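Local coordinates for protein CocE/NonD family hydrolase (Staphylococcus aureus subsp. aureus COL, PDB 3III) that probably hydrolyses ester or amide bonds, as an alpha/beta-hydrolase enzyme related to the X-Pro dipeptidyl-peptidases, at residues N24-D29 and N57-N62; V31-Q36 and W113-Y118; A357-L362 and S470-W475; G407-K412 and A427-L432. All blocks are in the same frame, centred on the assembly; numbering follows the deposited sequence.

In the fold
The four contacts fall into two pairs on opposite sides of the molecule's centre. Interactions 1 and 2 lie in the alpha/beta-hydrolase part, with centres about 10 Å apart. They alternate along the sequence and share the edge of the large mixed sheet. V28 N probably bonds to Q36 O there, and V114 packs on the backbone of 59-61. Interactions 3 and 4 belong to the C-terminal beta-sandwich domain, with centres about 11 Å apart. Interaction 4 is nested inside the loop closed by interaction 3, and N410 joins them. The centres of interactions 1 and 3 are about 51 Å apart. One pair thus lies at the N-terminal edge of the hydrolase sheet, the other within the C-terminal non-catalytic domain.

Interaction 1: N24-D29 and N57-N62; sequences NHIVVD and NIFRPN
H25 meets N62, and I26 meets F59, at the antiparallel edge of the large mixed sheet of the alpha/beta-hydrolase fold. Strands 22-30 and 53-60 are not direct neighbours. Strand 36-47 runs between them, so side chains make the contact. N62 sits just past the end of strand 53-60. H25 and N62 bury the largest areas, and both lie at the surface. The amide of N62 comes to the edge of the imidazole, with N62 CG near the ring plane. N62 OD1 is 3.1 Å from H25 CE1, at the carbon between the two ring nitrogens. The amide and ring planes are 71° apart, so the two groups do not stack. N62 CG lies anti to its own backbone N (chi1 -176°), which carries the amide across to the histidine. The second pair, I26 and F59, is buried and purely apolar. F59 also packs on M40 of the intervening strand, and I26 also touches T14 of the N-terminal loop. The backbone of I26 is bonded to M38, which fixes the outer strand to its neighbour. I26 and F59 cross at about a right angle. The terminal methyl I26 CD1 approaches the edge of the phenyl ring, 4.0 Å from F59 CE1.

Interaction 2: V31-Q36 and W113-Y118; sequences VQYGNQ and WVPNDY
P115 packs against both Y33 and Q36, so its ring touches two side chains of segment 31-36. The contact joins two connecting segments of the alpha/beta-hydrolase fold beside the large mixed sheet. The proline and the tyrosine cross obliquely. P115 CB lies 3.8 Å from Y33 CD2, a ring carbon next to the CB attachment. The other side chain comes along the proline ring: P115 CG is 3.7 Å from Q36 CG, and Q36 OE1 sits equally near P115 CB. The glutamine chain is bent at chi2 (-72°), which folds its amide back over the loop. There Q36 NE2 donates to Y33 O at 2.8 Å. The bond is nearly straight, with an N-H...O angle of 173°, and the acceptor lies in the plane of the amide. This bond braces the loop and holds the Q36 amide beside the proline. H4 O is a second acceptor for the same nitrogen. N116 approaches the hydroxyl end of Y33, with its amide plane 78° from the phenol ring. Q32 CB lies over one face of that ring. The loop follows strand 22-30, and Q36 opens strand 36-47. The facing segment leads from helix 110-113, whose F112 also touches Y33, into strand 119-124. W113 and Y118 pack on strand 67-74 and helix 306-319.

Interaction 3: A357-L362 and S470-W475; sequences AEYTPL and SIAQPW
Y359, I471 and A472 make a small apolar contact between an antiparallel strand and a long loop of the C-terminal domain. Strand 358-365 supplies the tyrosine. The loop between strands 447-458 and 490-503 supplies the other two residues. A472 CB makes the closest approach, 3.5 Å from Y359 CE1 and 3.7 Å from Y359 CD1. The methyl meets the phenol obliquely. I471 CG2 comes in nearer the root of the same side chain, 4.0 Å from Y359 CB. The isoleucine has CG1 anti to the backbone N (chi1 -172°), which leaves the CG2 branch to face the tyrosine. I555 of strand 553-559 and P353 add further contacts to Y359. The loop is shaped by S470. S470 OG accepts from Q473 N at 3.0 Å, with an N-H...O angle of 143°. It also takes a weak bond from A472 N. S470 N in turn donates to Q473 O, which closes the turn from the backbone side. N410 of strand 408-417 holds I471 O through its side-chain amide. Beyond the turn, Q473 bonds to E280 of helix 275-284, so the loop also reaches the hydrolase part. The turn is an ST motif, packed on the outside of a beta-sandwich domain consistent with the galactose-binding-like class.

Interaction 4: G407-K412 and A427-L432; sequences GNMNLK and AGIKKL
Selenomethionine M409 and L411 face I429 and A427 across the inside of a beta sandwich. All four side chains are buried and point across the gap. M409 SE is 4.2 Å from I429 CG1, and the two side chains pass at a slant. The M409 chain is extended beyond CG (chi2 -164°), which brings the selenium out to the isoleucine. I429 offers its CG1 branch. The second pair is smaller. L411 CD2 meets A427 CB at 4.0 Å, one methyl against another. L411 CG lies anti to the backbone N (chi1 178°), which carries CD2 toward the alanine. The CA atoms show how the two strands are spaced: M409 and I429 are 9.3 Å apart, L411 and A427 8.1 Å. Such distances fit two sheets packed through side chains rather than paired strands. A second shell surrounds the four residues: L554 packs on both M409 and L411, V513 adds to the leucine, and L509 and V511 add to the isoleucine. N410, between the two inward residues, bonds instead to E493. Backbone bonds pair L411 with I494, N410 with I555 and, on the other side, A427 with G455 of strand 447-458. Strand 408-417 thus belongs to the antiparallel sheet with 490-503 and 553-559, and strand 424-432 lies between 508-514 and 447-458 in the second antiparallel sheet.

Interaction 1: N24-D29 and N57-N62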
loop_
_atom_site.group_PDB
_atom_site.type_symbol
_atom_site.label_atom_id
_atom_site.label_comp_id
_atom_site.label_asym_id
_atom_site.label_seq_id
_atom_site.Cartn_x
_atom_site.Cartn_y
_atom_site.Cartn_z
ATOM N N ASN A 24 -27.648 -17.797 12.318
ATOM C CA ASN A 24 -28.334 -16.756 13.055
ATOM C C ASN A 24 -29.114 -15.865 12.090
ATOM O O ASN A 24 -28.636 -15.570 10.983
ATOM C CB ASN A 24 -27.311 -15.869 13.777
ATOM C CG ASN A 24 -26.491 -16.640 14.776
ATOM O OD1 ASN A 24 -26.990 -16.917 15.855
ATOM N ND2 ASN A 24 -25.228 -16.966 14.442
ATOM N N HIS A 25 -30.304 -15.449 12.510
ATOM C CA HIS A 25 -30.987 -14.361 11.832
ATOM C C HIS A 25 -30.670 -13.113 12.573
ATOM O O HIS A 25 -30.949 -13.021 13.760
ATOM C CB HIS A 25 -32.461 -14.611 11.789
ATOM C CG HIS A 25 -32.818 -15.770 10.932
ATOM N ND1 HIS A 25 -33.206 -15.633 9.618
ATOM C CD2 HIS A 25 -32.828 -17.101 11.195
ATOM C CE1 HIS A 25 -33.456 -16.829 9.106
ATOM N NE2 HIS A 25 -33.238 -17.736 10.043
ATOM N N ILE A 26 -30.027 -12.171 11.900
ATOM C CA ILE A 26 -29.568 -10.966 12.536
ATOM C C ILE A 26 -30.120 -9.745 11.805
ATOM O O ILE A 26 -30.659 -9.867 10.704
ATOM C CB ILE A 26 -28.025 -10.930 12.582
ATOM C CG1 ILE A 26 -27.461 -10.713 11.192
ATOM C CG2 ILE A 26 -27.501 -12.246 13.199
ATOM C CD1 ILE A 26 -26.006 -10.190 11.151
ATOM N N VAL A 27 -29.990 -8.595 12.454
ATOM C CA VAL A 27 -30.337 -7.294 11.880
ATOM C C VAL A 27 -29.060 -6.426 11.979
ATOM O O VAL A 27 -28.550 -6.204 13.085
ATOM C CB VAL A 27 -31.525 -6.646 12.640
ATOM C CG1 VAL A 27 -31.850 -5.251 12.154
ATOM C CG2 VAL A 27 -32.796 -7.550 12.581
ATOM N N VAL A 28 -28.623 -5.889 10.848
ATOM C CA VAL A 28 -27.339 -5.170 10.708
ATOM C C VAL A 28 -27.647 -3.682 10.673
ATOM O O VAL A 28 -28.606 -3.272 10.041
ATOM C CB VAL A 28 -26.551 -5.625 9.404
ATOM C CG1 VAL A 28 -25.286 -4.700 9.108
ATOM C CG2 VAL A 28 -26.142 -7.080 9.513
ATOM N N ASP A 29 -26.807 -2.899 11.343
ATOM C CA ASP A 29 -26.885 -1.440 11.308
ATOM C C ASP A 29 -26.176 -0.958 10.037
ATOM O O ASP A 29 -25.044 -0.519 10.070
ATOM C CB ASP A 29 -26.257 -0.817 12.555
ATOM C CG ASP A 29 -24.847 -1.400 12.887
ATOM O OD1 ASP A 29 -24.521 -2.578 12.659
ATOM O OD2 ASP A 29 -24.038 -0.655 13.337
ATOM N N ASN A 57 -17.051 -16.630 8.899
ATOM C CA ASN A 57 -18.435 -16.208 9.003
ATOM C C ASN A 57 -18.997 -16.020 7.607
ATOM O O ASN A 57 -18.300 -15.566 6.706
ATOM C CB ASN A 57 -18.526 -14.861 9.713
ATOM C CG ASN A 57 -17.987 -14.902 11.124
ATOM O OD1 ASN A 57 -18.135 -15.900 11.834
ATOM N ND2 ASN A 57 -17.442 -13.782 11.569
ATOM N N ILE A 58 -20.275 -16.324 7.449
ATOM C CA ILE A 58 -20.981 -16.124 6.202
ATOM C C ILE A 58 -22.203 -15.225 6.439
ATOM O O ILE A 58 -23.075 -15.556 7.226
ATOM C CB ILE A 58 -21.539 -17.459 5.643
ATOM C CG1 ILE A 58 -20.445 -18.522 5.432
ATOM C CG2 ILE A 58 -22.350 -17.219 4.334
ATOM C CD1 ILE A 58 -21.008 -20.000 5.248
ATOM N N PHE A 59 -22.269 -14.094 5.747
ATOM C CA PHE A 59 -23.442 -13.235 5.791
ATOM C C PHE A 59 -24.141 -13.376 4.460
ATOM O O PHE A 59 -23.498 -13.192 3.396
ATOM C CB PHE A 59 -22.993 -11.788 5.925
ATOM C CG PHE A 59 -22.299 -11.466 7.242
ATOM C CD1 PHE A 59 -23.015 -10.973 8.289
ATOM C CD2 PHE A 59 -20.923 -11.692 7.405
ATOM C CE1 PHE A 59 -22.376 -10.678 9.503
ATOM C CE2 PHE A 59 -20.269 -11.399 8.572
ATOM C CZ PHE A 59 -20.987 -10.883 9.630
ATOM N N ARG A 60 -25.424 -13.696 4.507
ATOM C CA ARG A 60 -26.182 -13.934 3.302
ATOM C C ARG A 60 -27.634 -13.531 3.407
ATOM O O ARG A 60 -28.177 -13.443 4.500
ATOM C CB ARG A 60 -26.029 -15.384 2.868
ATOM C CG ARG A 60 -26.404 -16.412 3.904
ATOM C CD ARG A 60 -26.109 -17.840 3.409
ATOM N NE ARG A 60 -26.665 -18.827 4.347
ATOM C CZ ARG A 60 -27.938 -19.213 4.358
ATOM N NH1 ARG A 60 -28.810 -18.738 3.493
ATOM N NH2 ARG A 60 -28.359 -20.069 5.274
ATOM N N PRO A 61 -28.266 -13.268 2.258
ATOM C CA PRO A 61 -29.660 -12.923 2.281
ATOM C C PRO A 61 -30.513 -14.031 2.897
ATOM O O PRO A 61 -30.231 -15.231 2.759
ATOM C CB PRO A 61 -29.987 -12.700 0.816
ATOM C CG PRO A 61 -28.714 -12.419 0.184
ATOM C CD PRO A 61 -27.740 -13.261 0.891
ATOM N N ASN A 62 -31.498 -13.616 3.686
ATOM C CA ASN A 62 -32.445 -14.533 4.265
ATOM C C ASN A 62 -33.495 -14.923 3.228
ATOM O O ASN A 62 -34.673 -14.557 3.343
ATOM C CB ASN A 62 -33.110 -13.876 5.507
ATOM C CG ASN A 62 -34.030 -14.793 6.211
ATOM O OD1 ASN A 62 -33.886 -16.019 6.102
ATOM N ND2 ASN A 62 -35.021 -14.228 6.922
#

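Interaction 2: V31-Q36 and W113-Y118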
loop_
_atom_site.group_PDB
_atom_site.type_symbol
_atom_site.label_atom_id
_atom_site.label_comp_id
_atom_site.label_asym_id
_atom_site.label_seq_id
_atom_site.Cartn_x
_atom_site.Cartn_y
_atom_site.Cartn_z
ATOM N N VAL A 31 -24.898 1.282 7.131
ATOM C CA VAL A 31 -24.559 2.702 6.941
ATOM C C VAL A 31 -25.419 3.344 5.824
ATOM O O VAL A 31 -25.743 4.526 5.882
ATOM C CB VAL A 31 -22.992 2.759 6.625
ATOM C CG1 VAL A 31 -22.563 3.998 5.878
ATOM C CG2 VAL A 31 -22.258 2.600 7.936
ATOM N N GLN A 32 -25.705 2.560 4.773
ATOM C CA GLN A 32 -26.395 3.038 3.589
ATOM C C GLN A 32 -27.895 2.757 3.629
ATOM O O GLN A 32 -28.684 3.523 3.122
ATOM C CB GLN A 32 -25.795 2.344 2.349
ATOM C CG GLN A 32 -24.290 2.575 2.233
ATOM C CD GLN A 32 -23.393 1.591 2.992
ATOM O OE1 GLN A 32 -23.843 0.516 3.479
ATOM N NE2 GLN A 32 -22.085 1.958 3.087
ATOM N N TYR A 33 -28.274 1.617 4.220
ATOM C CA TYR A 33 -29.571 1.036 4.007
ATOM C C TYR A 33 -30.375 0.736 5.286
ATOM O O TYR A 33 -31.252 -0.129 5.289
ATOM C CB TYR A 33 -29.429 -0.267 3.196
ATOM C CG TYR A 33 -28.594 -0.133 1.930
ATOM C CD1 TYR A 33 -28.936 0.809 0.947
ATOM C CD2 TYR A 33 -27.472 -0.947 1.708
ATOM C CE1 TYR A 33 -28.227 0.922 -0.197
ATOM C CE2 TYR A 33 -26.763 -0.861 0.531
ATOM C CZ TYR A 33 -27.112 0.080 -0.406
ATOM O OH TYR A 33 -26.392 0.172 -1.592
ATOM N N GLY A 34 -30.042 1.399 6.372
ATOM C CA GLY A 34 -30.815 1.290 7.611
ATOM C C GLY A 34 -30.744 -0.109 8.257
ATOM O O GLY A 34 -29.756 -0.825 8.119
ATOM N N ASN A 35 -31.797 -0.500 8.973
ATOM C CA ASN A 35 -31.804 -1.809 9.617
ATOM C C ASN A 35 -32.065 -2.947 8.618
ATOM O O ASN A 35 -33.171 -3.058 8.048
ATOM C CB ASN A 35 -32.845 -1.877 10.694
ATOM C CG ASN A 35 -32.499 -1.019 11.882
ATOM O OD1 ASN A 35 -31.409 -0.451 11.951
ATOM N ND2 ASN A 35 -33.451 -0.844 12.764
ATOM N N GLN A 36 -31.066 -3.798 8.435
ATOM C CA GLN A 36 -31.136 -4.827 7.388
ATOM C C GLN A 36 -31.047 -6.240 7.948
ATOM O O GLN A 36 -30.021 -6.635 8.511
ATOM C CB GLN A 36 -29.994 -4.599 6.391
ATOM C CG GLN A 36 -30.221 -3.400 5.511
ATOM C CD GLN A 36 -31.290 -3.611 4.492
ATOM O OE1 GLN A 36 -31.492 -4.734 4.062
ATOM N NE2 GLN A 36 -32.003 -2.542 4.111
ATOM N N TRP A 113 -23.050 -4.873 1.187
ATOM C CA TRP A 113 -23.083 -5.858 0.111
ATOM C C TRP A 113 -24.301 -6.750 0.161
ATOM O O TRP A 113 -24.922 -6.990 -0.872
ATOM C CB TRP A 113 -21.811 -6.683 0.075
ATOM C CG TRP A 113 -20.633 -5.864 -0.336
ATOM C CD1 TRP A 113 -19.724 -5.301 0.484
ATOM C CD2 TRP A 113 -20.279 -5.466 -1.657
ATOM N NE1 TRP A 113 -18.798 -4.606 -0.223
ATOM C CE2 TRP A 113 -19.120 -4.680 -1.552
ATOM C CE3 TRP A 113 -20.808 -5.721 -2.922
ATOM C CZ2 TRP A 113 -18.489 -4.159 -2.646
ATOM C CZ3 TRP A 113 -20.197 -5.192 -4.004
ATOM C CH2 TRP A 113 -19.050 -4.407 -3.875
ATOM N N VAL A 114 -24.657 -7.234 1.335
ATOM C CA VAL A 114 -25.750 -8.181 1.435
ATOM C C VAL A 114 -27.110 -7.614 1.007
ATOM O O VAL A 114 -27.847 -8.299 0.330
ATOM C CB VAL A 114 -25.784 -8.948 2.774
ATOM C CG1 VAL A 114 -26.943 -9.919 2.785
ATOM C CG2 VAL A 114 -24.489 -9.733 2.925
ATOM N N PRO A 115 -27.439 -6.370 1.327
ATOM C CA PRO A 115 -28.707 -5.818 0.834
ATOM C C PRO A 115 -28.725 -5.664 -0.676
ATOM O O PRO A 115 -29.780 -5.591 -1.276
ATOM C CB PRO A 115 -28.794 -4.472 1.497
ATOM C CG PRO A 115 -28.047 -4.671 2.758
ATOM C CD PRO A 115 -26.874 -5.515 2.382
ATOM N N ASN A 116 -27.560 -5.635 -1.283
ATOM C CA ASN A 116 -27.459 -5.608 -2.771
ATOM C C ASN A 116 -27.418 -7.036 -3.366
ATOM O O ASN A 116 -27.036 -7.234 -4.543
ATOM C CB ASN A 116 -26.229 -4.798 -3.183
ATOM C CG ASN A 116 -26.424 -3.317 -3.045
ATOM O OD1 ASN A 116 -25.773 -2.611 -2.238
ATOM N ND2 ASN A 116 -27.321 -2.826 -3.803
ATOM N N ASP A 117 -27.853 -8.033 -2.584
ATOM C CA ASP A 117 -27.937 -9.432 -3.018
ATOM C C ASP A 117 -26.606 -10.006 -3.415
ATOM O O ASP A 117 -26.482 -10.691 -4.458
ATOM C CB ASP A 117 -28.950 -9.623 -4.170
ATOM C CG ASP A 117 -30.361 -9.119 -3.778
ATOM O OD1 ASP A 117 -30.861 -9.703 -2.815
ATOM O OD2 ASP A 117 -30.921 -8.165 -4.403
ATOM N N TYR A 118 -25.639 -9.800 -2.538
ATOM C CA TYR A 118 -24.360 -10.498 -2.524
ATOM C C TYR A 118 -24.279 -11.308 -1.218
ATOM O O TYR A 118 -24.952 -10.999 -0.216
ATOM C CB TYR A 118 -23.164 -9.554 -2.521
ATOM C CG TYR A 118 -22.860 -8.899 -3.801
ATOM C CD1 TYR A 118 -21.852 -9.397 -4.644
ATOM C CD2 TYR A 118 -23.582 -7.767 -4.218
ATOM C CE1 TYR A 118 -21.580 -8.790 -5.848
ATOM C CE2 TYR A 118 -23.291 -7.148 -5.449
ATOM C CZ TYR A 118 -22.320 -7.694 -6.263
ATOM O OH TYR A 118 -22.033 -7.094 -7.432
#

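Interaction 3: A357-L362 and S470-W475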
loop_
_atom_site.group_PDB
_atom_site.type_symbol
_atom_site.label_atom_id
_atom_site.label_comp_id
_atom_site.label_asym_id
_atom_site.label_seq_id
_atom_site.Cartn_x
_atom_site.Cartn_y
_atom_site.Cartn_z
ATOM N N ALA A 357 3.967 10.712 -20.298
ATOM C CA ALA A 357 4.933 11.255 -19.342
ATOM C C ALA A 357 6.203 11.609 -20.116
ATOM O O ALA A 357 6.608 10.858 -20.982
ATOM C CB ALA A 357 5.217 10.252 -18.191
ATOM N N GLU A 358 6.795 12.772 -19.827
ATOM C CA GLU A 358 8.085 13.190 -20.407
ATOM C C GLU A 358 9.078 13.221 -19.296
ATOM O O GLU A 358 9.006 14.080 -18.427
ATOM C CB GLU A 358 7.998 14.574 -21.058
ATOM C CG GLU A 358 6.997 14.609 -22.177
ATOM C CD GLU A 358 7.171 15.796 -23.161
ATOM O OE1 GLU A 358 6.114 16.322 -23.634
ATOM O OE2 GLU A 358 8.345 16.193 -23.462
ATOM N N TYR A 359 9.957 12.240 -19.266
ATOM C CA TYR A 359 10.862 12.071 -18.131
ATOM C C TYR A 359 11.972 13.098 -18.315
ATOM O O TYR A 359 12.732 12.987 -19.258
ATOM C CB TYR A 359 11.369 10.630 -18.058
ATOM C CG TYR A 359 10.238 9.662 -17.773
ATOM C CD1 TYR A 359 9.571 9.709 -16.560
ATOM C CD2 TYR A 359 9.791 8.765 -18.745
ATOM C CE1 TYR A 359 8.505 8.867 -16.276
ATOM C CE2 TYR A 359 8.748 7.893 -18.485
ATOM C CZ TYR A 359 8.100 7.955 -17.250
ATOM O OH TYR A 359 7.037 7.113 -16.976
ATOM N N THR A 360 12.061 14.082 -17.409
ATOM C CA THR A 360 12.832 15.298 -17.671
ATOM C C THR A 360 13.862 15.445 -16.557
ATOM O O THR A 360 13.511 15.405 -15.385
ATOM C CB THR A 360 11.941 16.513 -17.717
ATOM O OG1 THR A 360 10.894 16.263 -18.660
ATOM C CG2 THR A 360 12.690 17.794 -18.116
ATOM N N PRO A 361 15.143 15.571 -16.922
ATOM C CA PRO A 361 16.132 15.712 -15.862
ATOM C C PRO A 361 16.226 17.130 -15.377
ATOM O O PRO A 361 16.166 18.066 -16.183
ATOM C CB PRO A 361 17.450 15.320 -16.570
ATOM C CG PRO A 361 17.215 15.538 -18.017
ATOM C CD PRO A 361 15.744 15.505 -18.263
ATOM N N LEU A 362 16.376 17.296 -14.079
ATOM C CA LEU A 362 16.830 18.546 -13.473
ATOM C C LEU A 362 18.169 18.275 -12.730
ATOM O O LEU A 362 18.224 17.451 -11.799
ATOM C CB LEU A 362 15.783 19.073 -12.513
ATOM C CG LEU A 362 14.484 19.614 -13.139
ATOM C CD1 LEU A 362 13.454 19.890 -11.973
ATOM C CD2 LEU A 362 14.778 20.863 -13.958
ATOM N N SER A 470 14.250 1.395 -14.868
ATOM C CA SER A 470 13.837 2.306 -15.935
ATOM C C SER A 470 14.422 3.649 -15.587
ATOM O O SER A 470 14.971 3.829 -14.495
ATOM C CB SER A 470 12.313 2.404 -16.009
ATOM O OG SER A 470 11.894 3.176 -14.922
ATOM N N ILE A 471 14.280 4.612 -16.489
ATOM C CA ILE A 471 14.832 5.927 -16.232
ATOM C C ILE A 471 14.171 6.622 -15.036
ATOM O O ILE A 471 14.821 7.397 -14.335
ATOM C CB ILE A 471 14.772 6.849 -17.465
ATOM C CG1 ILE A 471 15.537 8.141 -17.186
ATOM C CG2 ILE A 471 13.359 7.175 -17.908
ATOM C CD1 ILE A 471 16.252 8.719 -18.439
ATOM N N ALA A 472 12.890 6.343 -14.791
ATOM C CA ALA A 472 12.201 6.966 -13.649
ATOM C C ALA A 472 12.169 6.135 -12.363
ATOM O O ALA A 472 11.884 6.649 -11.257
ATOM C CB ALA A 472 10.790 7.353 -14.050
ATOM N N GLN A 473 12.350 4.841 -12.511
ATOM C CA GLN A 473 12.246 3.925 -11.393
ATOM C C GLN A 473 13.414 2.999 -11.357
ATOM O O GLN A 473 13.437 1.996 -12.089
ATOM C CB GLN A 473 10.955 3.090 -11.462
ATOM C CG GLN A 473 10.721 2.268 -10.176
ATOM C CD GLN A 473 9.604 1.232 -10.308
ATOM O OE1 GLN A 473 8.918 1.156 -11.320
ATOM N NE2 GLN A 473 9.427 0.433 -9.273
ATOM N N PRO A 474 14.388 3.305 -10.483
ATOM C CA PRO A 474 15.477 2.354 -10.296
ATOM C C PRO A 474 14.963 1.095 -9.565
ATOM O O PRO A 474 14.010 1.179 -8.784
ATOM C CB PRO A 474 16.512 3.142 -9.483
ATOM C CG PRO A 474 15.773 4.217 -8.827
ATOM C CD PRO A 474 14.532 4.494 -9.637
ATOM N N TRP A 475 15.549 -0.037 -9.899
ATOM C CA TRP A 475 15.276 -1.305 -9.262
ATOM C C TRP A 475 16.589 -1.897 -8.804
ATOM O O TRP A 475 17.483 -2.174 -9.626
ATOM C CB TRP A 475 14.587 -2.236 -10.236
ATOM C CG TRP A 475 13.831 -3.385 -9.593
ATOM C CD1 TRP A 475 14.354 -4.460 -8.981
ATOM C CD2 TRP A 475 12.411 -3.569 -9.600
ATOM N NE1 TRP A 475 13.348 -5.330 -8.565
ATOM C CE2 TRP A 475 12.140 -4.771 -8.916
ATOM C CE3 TRP A 475 11.337 -2.815 -10.105
ATOM C CZ2 TRP A 475 10.859 -5.256 -8.763
ATOM C CZ3 TRP A 475 10.042 -3.291 -9.917
ATOM C CH2 TRP A 475 9.825 -4.507 -9.251
#

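Interaction 4: G407-K412 and A427-L432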
loop_
_atom_site.group_PDB
_atom_site.type_symbol
_atom_site.label_atom_id
_atom_site.label_comp_id
_atom_site.label_asym_id
_atom_site.label_seq_id
_atom_site.Cartn_x
_atom_site.Cartn_y
_atom_site.Cartn_z
ATOM N N GLY A 407 3.812 10.122 -11.342
ATOM C CA GLY A 407 4.574 8.932 -11.538
ATOM C C GLY A 407 5.782 8.805 -10.622
ATOM O O GLY A 407 5.825 9.408 -9.511
ATOM N N ASN A 408 6.728 7.957 -11.035
ATOM C CA ASN A 408 7.977 7.745 -10.303
ATOM C C ASN A 408 8.930 8.894 -10.555
ATOM O O ASN A 408 8.829 9.550 -11.569
ATOM C CB ASN A 408 8.631 6.421 -10.725
ATOM C CG ASN A 408 7.971 5.180 -10.067
ATOM O OD1 ASN A 408 8.367 4.765 -8.960
ATOM N ND2 ASN A 408 7.038 4.546 -10.779
HETATM N N MSE A 409 9.838 9.145 -9.610
HETATM C CA MSE A 409 10.987 10.025 -9.849
HETATM C C MSE A 409 12.208 9.295 -9.391
HETATM O O MSE A 409 12.139 8.442 -8.494
HETATM C CB MSE A 409 10.859 11.314 -9.054
HETATM C CG MSE A 409 9.485 11.965 -9.132
HETATM SE SE MSE A 409 9.596 13.870 -8.502
HETATM C CE MSE A 409 7.654 14.096 -7.935
ATOM N N ASN A 410 13.327 9.671 -9.987
ATOM C CA ASN A 410 14.603 8.997 -9.799
ATOM C C ASN A 410 15.594 10.071 -9.413
ATOM O O ASN A 410 15.841 11.029 -10.191
ATOM C CB ASN A 410 15.035 8.263 -11.106
ATOM C CG ASN A 410 16.325 7.485 -10.937
ATOM O OD1 ASN A 410 16.949 7.518 -9.876
ATOM N ND2 ASN A 410 16.728 6.747 -11.982
ATOM N N LEU A 411 16.168 9.907 -8.232
ATOM C CA LEU A 411 17.214 10.815 -7.787
ATOM C C LEU A 411 18.584 10.154 -7.917
ATOM O O LEU A 411 18.903 9.230 -7.152
ATOM C CB LEU A 411 16.945 11.264 -6.347
ATOM C CG LEU A 411 18.027 12.180 -5.783
ATOM C CD1 LEU A 411 18.151 13.444 -6.659
ATOM C CD2 LEU A 411 17.708 12.534 -4.285
ATOM N N LYS A 412 19.373 10.632 -8.896
ATOM C CA LYS A 412 20.717 10.136 -9.120
ATOM C C LYS A 412 21.694 11.017 -8.365
ATOM O O LYS A 412 21.741 12.241 -8.568
ATOM C CB LYS A 412 21.096 10.052 -10.595
ATOM C CG LYS A 412 22.459 9.304 -10.730
ATOM C CD LYS A 412 23.014 9.386 -12.142
ATOM C CE LYS A 412 24.223 8.549 -12.331
ATOM N NZ LYS A 412 24.655 8.675 -13.754
ATOM N N ALA A 427 15.823 10.397 1.043
ATOM C CA ALA A 427 15.428 11.401 0.052
ATOM C C ALA A 427 14.000 11.807 0.227
ATOM O O ALA A 427 13.119 11.015 0.637
ATOM C CB ALA A 427 15.649 10.902 -1.324
ATOM N N GLY A 428 13.746 13.075 -0.099
ATOM C CA GLY A 428 12.430 13.584 -0.143
ATOM C C GLY A 428 12.188 14.647 -1.186
ATOM O O GLY A 428 13.107 15.389 -1.572
ATOM N N ILE A 429 10.951 14.663 -1.691
ATOM C CA ILE A 429 10.476 15.732 -2.572
ATOM C C ILE A 429 9.437 16.523 -1.804
ATOM O O ILE A 429 8.487 15.929 -1.239
ATOM C CB ILE A 429 9.813 15.173 -3.827
ATOM C CG1 ILE A 429 10.757 14.189 -4.518
ATOM C CG2 ILE A 429 9.350 16.360 -4.821
ATOM C CD1 ILE A 429 12.131 14.832 -4.949
ATOM N N LYS A 430 9.606 17.847 -1.794
ATOM C CA LYS A 430 8.662 18.777 -1.119
ATOM C C LYS A 430 8.168 19.793 -2.165
ATOM O O LYS A 430 8.847 20.041 -3.176
ATOM C CB LYS A 430 9.355 19.542 0.023
ATOM C CG LYS A 430 9.853 18.683 1.131
ATOM C CD LYS A 430 10.516 19.430 2.258
ATOM C CE LYS A 430 10.780 18.461 3.419
ATOM N NZ LYS A 430 9.530 17.950 4.079
ATOM N N LYS A 431 6.998 20.368 -1.900
ATOM C CA LYS A 431 6.462 21.475 -2.661
ATOM C C LYS A 431 6.405 22.645 -1.741
ATOM O O LYS A 431 5.970 22.478 -0.572
ATOM C CB LYS A 431 5.048 21.198 -3.153
ATOM C CG LYS A 431 4.542 22.402 -4.019
ATOM C CD LYS A 431 3.315 22.105 -4.842
ATOM C CE LYS A 431 2.035 22.610 -4.262
ATOM N NZ LYS A 431 0.912 22.747 -5.224
ATOM N N LEU A 432 6.862 23.811 -2.234
ATOM C CA LEU A 432 6.840 25.030 -1.487
ATOM C C LEU A 432 5.939 26.004 -2.251
ATOM O O LEU A 432 6.007 26.077 -3.487
ATOM C CB LEU A 432 8.230 25.641 -1.321
ATOM C CG LEU A 432 9.428 24.780 -0.927
ATOM C CD1 LEU A 432 10.651 25.692 -0.709
ATOM C CD2 LEU A 432 9.089 24.021 0.338
#